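Local coordinates for protein putative gamma-glutamylcyclotransferase YkqA (Bacillus subtilis, PDB 2QIK) that is a putative gamma-glutamylcyclotransferase, predicted to cleave gamma-glutamyl compounds by intramolecular cyclisation of the gamma-glutamyl group, at residues G188-I193 / V219-R224; D138-Q143 / I251-E256; Y129-G134 / A215-E220. All coordinates share one frame; numbering follows the deposited sequence.

In the fold
All three interactions lie in the C-terminal half of the chain, away from the substrate site inferred by similarity at Y8-L11 in the first half. Interactions 1 and 3, their centres about 8 Å apart, share V219 and rest on neighbouring strands, 185-193 and 128-132, joined by backbone pairing of V189 with A132 and Y191 with Y130. Interaction 2 lies about 17 Å from the centre of interaction 1 and 16 Å from that of interaction 3. It borders both: F142 packs on the Y191 hydroxyl, and I251 touches G134. At the end of a segment of interaction 3, Y133 N hydrogen-bonds a citrate probably taken from the crystallisation liquor, with a weak bond from G134 N.

Interaction 1 of 3, residues G188-I193 / V219-R224; sequences GVLYRI and VEAGGR
L190 and A221 mark the closest backbone approach, their CA atoms 7.5 Å apart, too far for pairing within one sheet, and no hydrogen bond joins 188-193 to 219-224. Strand 185-193 already pairs with 128-132 and 154-161. The other segment runs into a tight hairpin turn: A221 N donates to R224 O at 2.9 Å, the return bond from R224 N to A221 O is weak, and G222 and G223 make a type I' turn whose positive phi values suit glycine.

Side chains therefore bridge the distance. L190 has CG anti to its backbone N (chi1 -173°), which carries the branched end across to the second segment. One branch does all the touching: CD2 lies 4.0 Å from V219 CG2, the two side chains crossing at a slant, and reaches A221 CB at 4.5 Å. A long leucine suits the facing strand, while compact valine and alanine keep the second backbone near. Y226 and C229 also touch L190, and A158 lies against both V219 and A221, so the leucine tip sits in a buried apolar layer. At the margin R192 turns to D153 in a salt bridge.

Such packing between strands that are not hydrogen-bonded neighbours is consistent with the interior of the small beta barrel of the gamma-glutamylcyclotransferase family.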
loop_
_atom_site.group_PDB
_atom_site.type_symbol
_atom_site.label_atom_id
_atom_site.label_comp_id
_atom_site.label_asym_id
_atom_site.label_seq_id
_atom_site.Cartn_x
_atom_site.Cartn_y
_atom_site.Cartn_z
ATOM N N GLY A 188 2.763 -13.242 -3.590
ATOM C CA GLY A 188 1.320 -13.210 -3.814
ATOM C C GLY A 188 1.029 -13.471 -5.261
ATOM O O GLY A 188 1.920 -13.851 -6.023
ATOM N N VAL A 189 -0.196 -13.250 -5.648
ATOM C CA VAL A 189 -0.687 -13.456 -7.040
ATOM C C VAL A 189 -1.002 -12.041 -7.574
ATOM O O VAL A 189 -1.720 -11.283 -6.946
ATOM C CB VAL A 189 -2.023 -14.323 -7.049
ATOM C CG1 VAL A 189 -2.526 -14.596 -8.452
ATOM C CG2 VAL A 189 -1.880 -15.611 -6.249
ATOM N N LEU A 190 -0.512 -11.752 -8.759
ATOM C CA LEU A 190 -0.844 -10.531 -9.464
ATOM C C LEU A 190 -1.880 -10.850 -10.492
ATOM O O LEU A 190 -1.703 -11.733 -11.347
ATOM C CB LEU A 190 0.408 -9.931 -10.125
ATOM C CG LEU A 190 0.218 -8.573 -10.737
ATOM C CD1 LEU A 190 -0.028 -7.550 -9.629
ATOM C CD2 LEU A 190 1.380 -8.166 -11.595
ATOM N N TYR A 191 -3.018 -10.161 -10.443
ATOM C CA TYR A 191 -4.090 -10.275 -11.401
ATOM C C TYR A 191 -4.165 -9.045 -12.307
ATOM O O TYR A 191 -3.921 -7.927 -11.863
ATOM C CB TYR A 191 -5.434 -10.340 -10.722
ATOM C CG TYR A 191 -5.734 -11.501 -9.804
ATOM C CD1 TYR A 191 -6.243 -12.688 -10.280
ATOM C CD2 TYR A 191 -5.605 -11.352 -8.455
ATOM C CE1 TYR A 191 -6.578 -13.712 -9.460
ATOM C CE2 TYR A 191 -5.936 -12.405 -7.570
ATOM C CZ TYR A 191 -6.448 -13.563 -8.089
ATOM O OH TYR A 191 -6.828 -14.591 -7.243
ATOM N N ARG A 192 -4.470 -9.233 -13.588
ATOM C CA ARG A 192 -4.843 -8.120 -14.480
ATOM C C ARG A 192 -6.383 -8.048 -14.465
ATOM O O ARG A 192 -7.051 -9.007 -14.872
ATOM C CB ARG A 192 -4.374 -8.407 -15.888
ATOM C CG ARG A 192 -4.642 -7.296 -16.879
ATOM C CD ARG A 192 -4.217 -7.608 -18.249
ATOM N NE ARG A 192 -2.810 -7.719 -18.280
ATOM C CZ ARG A 192 -2.087 -8.850 -18.283
ATOM N NH1 ARG A 192 -2.678 -10.041 -18.323
ATOM N NH2 ARG A 192 -0.762 -8.785 -18.264
ATOM N N ILE A 193 -6.913 -6.949 -13.948
ATOM C CA ILE A 193 -8.363 -6.792 -13.797
ATOM C C ILE A 193 -8.842 -5.505 -14.489
ATOM O O ILE A 193 -8.082 -4.531 -14.582
ATOM C CB ILE A 193 -8.789 -6.820 -12.336
ATOM C CG1 ILE A 193 -8.364 -5.527 -11.578
ATOM C CG2 ILE A 193 -8.296 -8.041 -11.587
ATOM C CD1 ILE A 193 -8.818 -5.510 -10.116
ATOM N N VAL A 219 6.138 -5.085 -8.153
ATOM C CA VAL A 219 6.399 -6.499 -7.980
ATOM C C VAL A 219 6.998 -7.101 -9.195
ATOM O O VAL A 219 6.901 -6.492 -10.253
ATOM C CB VAL A 219 5.151 -7.337 -7.573
ATOM C CG1 VAL A 219 4.498 -6.792 -6.348
ATOM C CG2 VAL A 219 4.166 -7.454 -8.770
ATOM N N GLU A 220 7.621 -8.292 -8.989
ATOM C CA GLU A 220 8.197 -9.037 -10.050
ATOM C C GLU A 220 7.357 -10.259 -10.347
ATOM O O GLU A 220 7.175 -11.029 -9.474
ATOM C CB GLU A 220 9.671 -9.399 -9.766
ATOM C CG GLU A 220 10.342 -9.501 -11.124
ATOM C CD GLU A 220 11.823 -9.768 -11.141
ATOM O OE1 GLU A 220 12.510 -9.519 -10.103
ATOM O OE2 GLU A 220 12.260 -10.210 -12.237
ATOM N N ALA A 221 6.949 -10.420 -11.589
ATOM C CA ALA A 221 6.124 -11.594 -11.956
ATOM C C ALA A 221 6.551 -11.956 -13.373
ATOM O O ALA A 221 6.349 -11.132 -14.300
ATOM C CB ALA A 221 4.584 -11.239 -11.907
ATOM N N GLY A 222 7.018 -13.209 -13.543
ATOM C CA GLY A 222 7.320 -13.756 -14.882
ATOM C C GLY A 222 8.518 -13.068 -15.482
ATOM O O GLY A 222 8.634 -12.912 -16.720
ATOM N N GLY A 223 9.480 -12.762 -14.643
ATOM C CA GLY A 223 10.691 -12.051 -15.050
ATOM C C GLY A 223 10.520 -10.593 -15.443
ATOM O O GLY A 223 11.404 -9.973 -16.014
ATOM N N ARG A 224 9.353 -10.052 -15.144
ATOM C CA ARG A 224 8.979 -8.734 -15.583
ATOM C C ARG A 224 8.584 -7.944 -14.349
ATOM O O ARG A 224 8.075 -8.481 -13.378
ATOM C CB ARG A 224 7.794 -8.872 -16.518
ATOM C CG ARG A 224 7.235 -7.638 -17.020
ATOM C CD ARG A 224 6.223 -7.778 -18.096
ATOM N NE ARG A 224 5.293 -6.673 -17.955
ATOM C CZ ARG A 224 5.590 -5.406 -18.166
ATOM N NH1 ARG A 224 4.675 -4.477 -17.929
ATOM N NH2 ARG A 224 6.787 -5.054 -18.653
#

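Interaction 2 of 3, residues D138-Q143 / I251-E256; sequences DNARFQ and IERGAE
R253 reaches from helix 245-258 to D138, and its chain can be traced outward from the helix. CB starts 3.6 Å from D138 OD2, and CD passes the same oxygen at 3.9 Å, the aliphatic part crossing the carboxylate at an angle, near OD2. A bend at chi3 (-61°) then turns the guanidinium so that its NE edge faces the acid. NE donates to D138 OD2 at 3.0 Å, and NH2 donates to D138 OD1 at 2.9 Å in an almost straight bond (177° at the hydrogen). Both oxygens lie close to the guanidinium plane, yet the carboxylate is tilted 41° against it, so each is met from above its own plane. This is a side-on bidentate salt bridge. At the far end NH2 also comes within 3.8 Å of A140 CB.

Through OD1 the aspartate does a second job: A140 N donates to it at 3.2 Å from the opposite face to R253 NH2, an Asx-turn capping bond just before helix 140-145. Replacing D138 by an alanine removes both oxygens, and is likely to leave the A140 N-H without this acceptor and the R253 guanidinium without its counter-charge and freer to turn.

Glycine suits position 254 because D138 N lies only 4.1 Å from G254 CA, where a beta carbon would clash. Together these bonds form a helix-capping motif in which the capping aspartate is also tied by salt bridge to a second helix, joining 140-145 to 245-258.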
loop_
_atom_site.group_PDB
_atom_site.type_symbol
_atom_site.label_atom_id
_atom_site.label_comp_id
_atom_site.label_asym_id
_atom_site.label_seq_id
_atom_site.Cartn_x
_atom_site.Cartn_y
_atom_site.Cartn_z
ATOM N N ASP A 138 -7.524 -16.999 -3.470
ATOM C CA ASP A 138 -8.523 -18.025 -3.742
ATOM C C ASP A 138 -9.708 -17.441 -4.481
ATOM O O ASP A 138 -9.878 -16.199 -4.502
ATOM C CB ASP A 138 -8.993 -18.612 -2.379
ATOM C CG ASP A 138 -9.927 -19.726 -2.517
ATOM O OD1 ASP A 138 -11.082 -19.594 -2.036
ATOM O OD2 ASP A 138 -9.553 -20.732 -3.112
ATOM N N ASN A 139 -10.482 -18.280 -5.103
ATOM C CA ASN A 139 -11.587 -17.825 -5.930
ATOM C C ASN A 139 -12.996 -18.063 -5.404
ATOM O O ASN A 139 -13.924 -17.627 -6.052
ATOM C CB ASN A 139 -11.447 -18.235 -7.384
ATOM C CG ASN A 139 -11.686 -19.681 -7.579
ATOM O OD1 ASN A 139 -11.923 -20.097 -8.727
ATOM N ND2 ASN A 139 -11.653 -20.472 -6.528
ATOM N N ALA A 140 -13.170 -18.750 -4.280
ATOM C CA ALA A 140 -14.538 -19.115 -3.903
ATOM C C ALA A 140 -15.398 -17.893 -3.591
ATOM O O ALA A 140 -16.525 -17.827 -4.033
ATOM C CB ALA A 140 -14.534 -20.032 -2.718
ATOM N N ARG A 141 -14.888 -16.905 -2.872
ATOM C CA ARG A 141 -15.656 -15.689 -2.544
ATOM C C ARG A 141 -15.915 -14.913 -3.845
ATOM O O ARG A 141 -17.005 -14.413 -4.013
ATOM C CB ARG A 141 -15.050 -14.796 -1.465
ATOM C CG ARG A 141 -15.125 -15.419 -0.089
ATOM C CD ARG A 141 -14.571 -14.457 0.959
ATOM N NE ARG A 141 -15.410 -13.249 0.986
ATOM C CZ ARG A 141 -15.137 -12.145 1.669
ATOM N NH1 ARG A 141 -14.037 -12.140 2.326
ATOM N NH2 ARG A 141 -15.961 -11.067 1.585
ATOM N N PHE A 142 -14.946 -14.832 -4.750
ATOM C CA PHE A 142 -15.214 -14.203 -6.042
ATOM C C PHE A 142 -16.403 -14.857 -6.711
ATOM O O PHE A 142 -17.286 -14.210 -7.283
ATOM C CB PHE A 142 -14.030 -14.269 -6.987
ATOM C CG PHE A 142 -12.751 -13.579 -6.531
ATOM C CD1 PHE A 142 -11.528 -14.154 -6.877
ATOM C CD2 PHE A 142 -12.738 -12.368 -5.866
ATOM C CE1 PHE A 142 -10.332 -13.533 -6.546
ATOM C CE2 PHE A 142 -11.504 -11.742 -5.540
ATOM C CZ PHE A 142 -10.313 -12.371 -5.851
ATOM N N GLN A 143 -16.377 -16.176 -6.753
ATOM C CA GLN A 143 -17.452 -16.925 -7.442
ATOM C C GLN A 143 -18.793 -16.631 -6.783
ATOM O O GLN A 143 -19.795 -16.441 -7.467
ATOM C CB GLN A 143 -17.178 -18.413 -7.405
ATOM C CG GLN A 143 -16.030 -18.824 -8.279
ATOM C CD GLN A 143 -15.675 -20.276 -8.160
ATOM O OE1 GLN A 143 -15.277 -20.909 -9.159
ATOM N NE2 GLN A 143 -15.891 -20.844 -6.985
ATOM N N ILE A 251 -6.623 -19.063 2.146
ATOM C CA ILE A 251 -5.235 -18.679 1.892
ATOM C C ILE A 251 -4.416 -19.849 1.425
ATOM O O ILE A 251 -3.641 -19.800 0.475
ATOM C CB ILE A 251 -4.594 -18.027 3.121
ATOM C CG1 ILE A 251 -5.299 -16.743 3.399
ATOM C CG2 ILE A 251 -3.108 -17.817 2.937
ATOM C CD1 ILE A 251 -4.807 -16.001 4.614
ATOM N N GLU A 252 -4.621 -20.968 2.095
ATOM C CA GLU A 252 -3.858 -22.146 1.755
ATOM C C GLU A 252 -4.153 -22.613 0.360
ATOM O O GLU A 252 -3.231 -22.980 -0.370
ATOM C CB GLU A 252 -4.103 -23.277 2.775
ATOM C CG GLU A 252 -3.535 -22.997 4.146
ATOM C CD GLU A 252 -3.630 -24.147 5.079
ATOM O OE1 GLU A 252 -3.123 -24.008 6.183
ATOM O OE2 GLU A 252 -4.160 -25.193 4.696
ATOM N N ARG A 253 -5.404 -22.616 -0.063
ATOM C CA ARG A 253 -5.754 -23.081 -1.413
ATOM C C ARG A 253 -5.125 -22.158 -2.452
ATOM O O ARG A 253 -4.580 -22.617 -3.455
ATOM C CB ARG A 253 -7.274 -23.094 -1.571
ATOM C CG ARG A 253 -8.070 -24.227 -1.011
ATOM C CD ARG A 253 -9.460 -24.330 -1.715
ATOM N NE ARG A 253 -10.259 -23.112 -1.518
ATOM C CZ ARG A 253 -11.303 -23.039 -0.716
ATOM N NH1 ARG A 253 -11.729 -24.137 -0.033
ATOM N NH2 ARG A 253 -11.978 -21.905 -0.570
ATOM N N GLY A 254 -5.209 -20.829 -2.199
ATOM C CA GLY A 254 -4.645 -19.886 -3.176
ATOM C C GLY A 254 -3.141 -19.994 -3.216
ATOM O O GLY A 254 -2.537 -19.963 -4.295
ATOM N N ALA A 255 -2.492 -20.178 -2.073
ATOM C CA ALA A 255 -1.022 -20.294 -2.065
ATOM C C ALA A 255 -0.570 -21.569 -2.761
ATOM O O ALA A 255 0.368 -21.553 -3.528
ATOM C CB ALA A 255 -0.510 -20.284 -0.657
ATOM N N GLU A 256 -1.268 -22.648 -2.527
ATOM C CA GLU A 256 -0.971 -23.931 -3.178
ATOM C C GLU A 256 -1.108 -23.805 -4.680
ATOM O O GLU A 256 -0.303 -24.371 -5.453
ATOM C CB GLU A 256 -1.962 -25.002 -2.618
ATOM C CG GLU A 256 -1.719 -25.415 -1.166
ATOM C CD GLU A 256 -2.966 -26.053 -0.537
ATOM O OE1 GLU A 256 -3.981 -26.295 -1.303
ATOM O OE2 GLU A 256 -2.921 -26.389 0.680
#

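Interaction 3 of 3, residues Y129-G134 / A215-E220; sequences YYFAYG and AFVDVE
The F131 ring is covered by V219 and flanked by V217, and the contact falls into two kinds.

The first is CH-pi. V219 CG1 stands over one face of the phenyl ring, 4.2 Å from its centroid and 18° off the normal, displaced toward the rim above CD1 and CE1. Its nearest ring atom is F131 CD1, at 4.0 Å. With CG1 anti to its carbonyl carbon (chi1 -55°), V219 turns this methyl to the phenylalanine while its other branch serves strand 185-193. A beta-branched residue suits the place, since its two methyls can serve two neighbours at once.

The second is plain apolar packing. V217, two residues earlier on the same side of its strand, brings CG2 to within 4.2 Å of F131 CD2, approaching the ring obliquely. A158 touches both F131 and V219, and L160 lies on V217, so an aromatic ring broad enough to span two valines fills a buried site. The backbones stay apart, with F131 CA and V217 CA separated by 8.2 Å.

No hydrogen bond joins 129-134 to 215-220. Strand 128-132 is bonded instead to 185-193 and, through L230, to 224-234, while F131 O also accepts from the hydroxyl of T231.

Just past the strand comes a Tyr-Gly pair, where Y133 N bonds a citrate oxygen and G134 N makes a weak bond. The same pair occurs at Y8-G9, which probably binds substrate as in relatives; this is consistent with a second, related AIG2-like lobe whose strand-end loop resembles the family's substrate-binding loop.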
loop_
_atom_site.group_PDB
_atom_site.type_symbol
_atom_site.label_atom_id
_atom_site.label_comp_id
_atom_site.label_asym_id
_atom_site.label_seq_id
_atom_site.Cartn_x
_atom_site.Cartn_y
_atom_site.Cartn_z
ATOM N N TYR A 129 -3.402 -3.679 -12.208
ATOM C CA TYR A 129 -2.638 -4.857 -11.799
ATOM C C TYR A 129 -2.817 -4.900 -10.277
ATOM O O TYR A 129 -2.354 -4.036 -9.543
ATOM C CB TYR A 129 -1.191 -4.681 -12.228
ATOM C CG TYR A 129 -1.096 -4.893 -13.714
ATOM C CD1 TYR A 129 -1.088 -6.186 -14.234
ATOM C CD2 TYR A 129 -1.121 -3.841 -14.602
ATOM C CE1 TYR A 129 -1.060 -6.413 -15.603
ATOM C CE2 TYR A 129 -1.143 -4.057 -15.952
ATOM C CZ TYR A 129 -1.084 -5.307 -16.456
ATOM O OH TYR A 129 -1.095 -5.509 -17.820
ATOM N N TYR A 130 -3.520 -5.920 -9.819
ATOM C CA TYR A 130 -3.965 -6.118 -8.449
ATOM C C TYR A 130 -3.179 -7.259 -7.808
ATOM O O TYR A 130 -3.215 -8.403 -8.276
ATOM C CB TYR A 130 -5.463 -6.405 -8.387
ATOM C CG TYR A 130 -5.945 -6.862 -7.026
ATOM C CD1 TYR A 130 -5.668 -6.136 -5.903
ATOM C CD2 TYR A 130 -6.614 -8.044 -6.892
ATOM C CE1 TYR A 130 -5.994 -6.606 -4.653
ATOM C CE2 TYR A 130 -6.994 -8.535 -5.637
ATOM C CZ TYR A 130 -6.658 -7.792 -4.519
ATOM O OH TYR A 130 -6.959 -8.282 -3.273
ATOM N N PHE A 131 -2.459 -6.927 -6.725
ATOM C CA PHE A 131 -1.606 -7.897 -5.993
ATOM C C PHE A 131 -2.332 -8.411 -4.740
ATOM O O PHE A 131 -2.623 -7.613 -3.822
ATOM C CB PHE A 131 -0.310 -7.232 -5.628
ATOM C CG PHE A 131 0.672 -8.115 -4.958
ATOM C CD1 PHE A 131 1.367 -9.123 -5.619
ATOM C CD2 PHE A 131 0.966 -7.956 -3.613
ATOM C CE1 PHE A 131 2.283 -9.959 -4.942
ATOM C CE2 PHE A 131 1.849 -8.861 -2.981
ATOM C CZ PHE A 131 2.498 -9.778 -3.642
ATOM N N ALA A 132 -2.641 -9.692 -4.755
ATOM C CA ALA A 132 -3.307 -10.337 -3.655
ATOM C C ALA A 132 -2.328 -11.242 -2.926
ATOM O O ALA A 132 -1.640 -12.054 -3.562
ATOM C CB ALA A 132 -4.461 -11.250 -4.238
ATOM N N TYR A 133 -2.344 -11.197 -1.609
ATOM C CA TYR A 133 -1.414 -11.944 -0.765
ATOM C C TYR A 133 -2.117 -12.820 0.263
ATOM O O TYR A 133 -1.452 -13.518 1.027
ATOM C CB TYR A 133 -0.427 -10.987 -0.099
ATOM C CG TYR A 133 -1.105 -9.914 0.734
ATOM C CD1 TYR A 133 -1.354 -8.686 0.203
ATOM C CD2 TYR A 133 -1.571 -10.177 1.996
ATOM C CE1 TYR A 133 -2.059 -7.692 0.936
ATOM C CE2 TYR A 133 -2.226 -9.241 2.720
ATOM C CZ TYR A 133 -2.505 -7.999 2.194
ATOM O OH TYR A 133 -3.159 -7.125 2.995
ATOM N N GLY A 134 -3.432 -12.770 0.317
ATOM C CA GLY A 134 -4.173 -13.578 1.248
ATOM C C GLY A 134 -5.339 -14.291 0.590
ATOM O O GLY A 134 -5.158 -14.964 -0.367
ATOM N N ALA A 215 -3.267 0.695 -1.496
ATOM C CA ALA A 215 -1.872 0.976 -1.451
ATOM C C ALA A 215 -1.232 0.500 -2.720
ATOM O O ALA A 215 -1.862 -0.202 -3.523
ATOM C CB ALA A 215 -1.232 0.335 -0.221
ATOM N N PHE A 216 0.030 0.827 -2.929
ATOM C CA PHE A 216 0.716 0.563 -4.195
ATOM C C PHE A 216 2.079 -0.081 -3.923
ATOM O O PHE A 216 2.792 0.377 -3.004
ATOM C CB PHE A 216 0.861 1.826 -5.040
ATOM C CG PHE A 216 -0.494 2.397 -5.326
ATOM C CD1 PHE A 216 -1.244 1.940 -6.345
ATOM C CD2 PHE A 216 -1.092 3.250 -4.418
ATOM C CE1 PHE A 216 -2.570 2.361 -6.503
ATOM C CE2 PHE A 216 -2.399 3.653 -4.543
ATOM C CZ PHE A 216 -3.096 3.212 -5.625
ATOM N N VAL A 217 2.397 -1.078 -4.714
ATOM C CA VAL A 217 3.647 -1.785 -4.640
ATOM C C VAL A 217 4.104 -2.110 -6.028
ATOM O O VAL A 217 3.347 -2.253 -6.956
ATOM C CB VAL A 217 3.535 -3.090 -3.785
ATOM C CG1 VAL A 217 3.313 -2.753 -2.357
ATOM C CG2 VAL A 217 2.472 -4.050 -4.314
ATOM N N ASP A 218 5.419 -2.277 -6.149
ATOM C CA ASP A 218 6.075 -2.733 -7.413
ATOM C C ASP A 218 6.473 -4.186 -7.210
ATOM O O ASP A 218 7.074 -4.541 -6.193
ATOM C CB ASP A 218 7.330 -1.937 -7.746
ATOM C CG ASP A 218 7.070 -0.500 -8.108
ATOM O OD1 ASP A 218 5.924 -0.023 -8.204
ATOM O OD2 ASP A 218 8.077 0.212 -8.376
ATOM N N VAL A 219 6.138 -5.085 -8.153
ATOM C CA VAL A 219 6.399 -6.499 -7.980
ATOM C C VAL A 219 6.998 -7.101 -9.195
ATOM O O VAL A 219 6.901 -6.492 -10.253
ATOM C CB VAL A 219 5.151 -7.337 -7.573
ATOM C CG1 VAL A 219 4.498 -6.792 -6.348
ATOM C CG2 VAL A 219 4.166 -7.454 -8.770
ATOM N N GLU A 220 7.621 -8.292 -8.989
ATOM C CA GLU A 220 8.197 -9.037 -10.050
ATOM C C GLU A 220 7.357 -10.259 -10.347
ATOM O O GLU A 220 7.175 -11.029 -9.474
ATOM C CB GLU A 220 9.671 -9.399 -9.766
ATOM C CG GLU A 220 10.342 -9.501 -11.124
ATOM C CD GLU A 220 11.823 -9.768 -11.141
ATOM O OE1 GLU A 220 12.510 -9.519 -10.103
ATOM O OE2 GLU A 220 12.260 -10.210 -12.237
#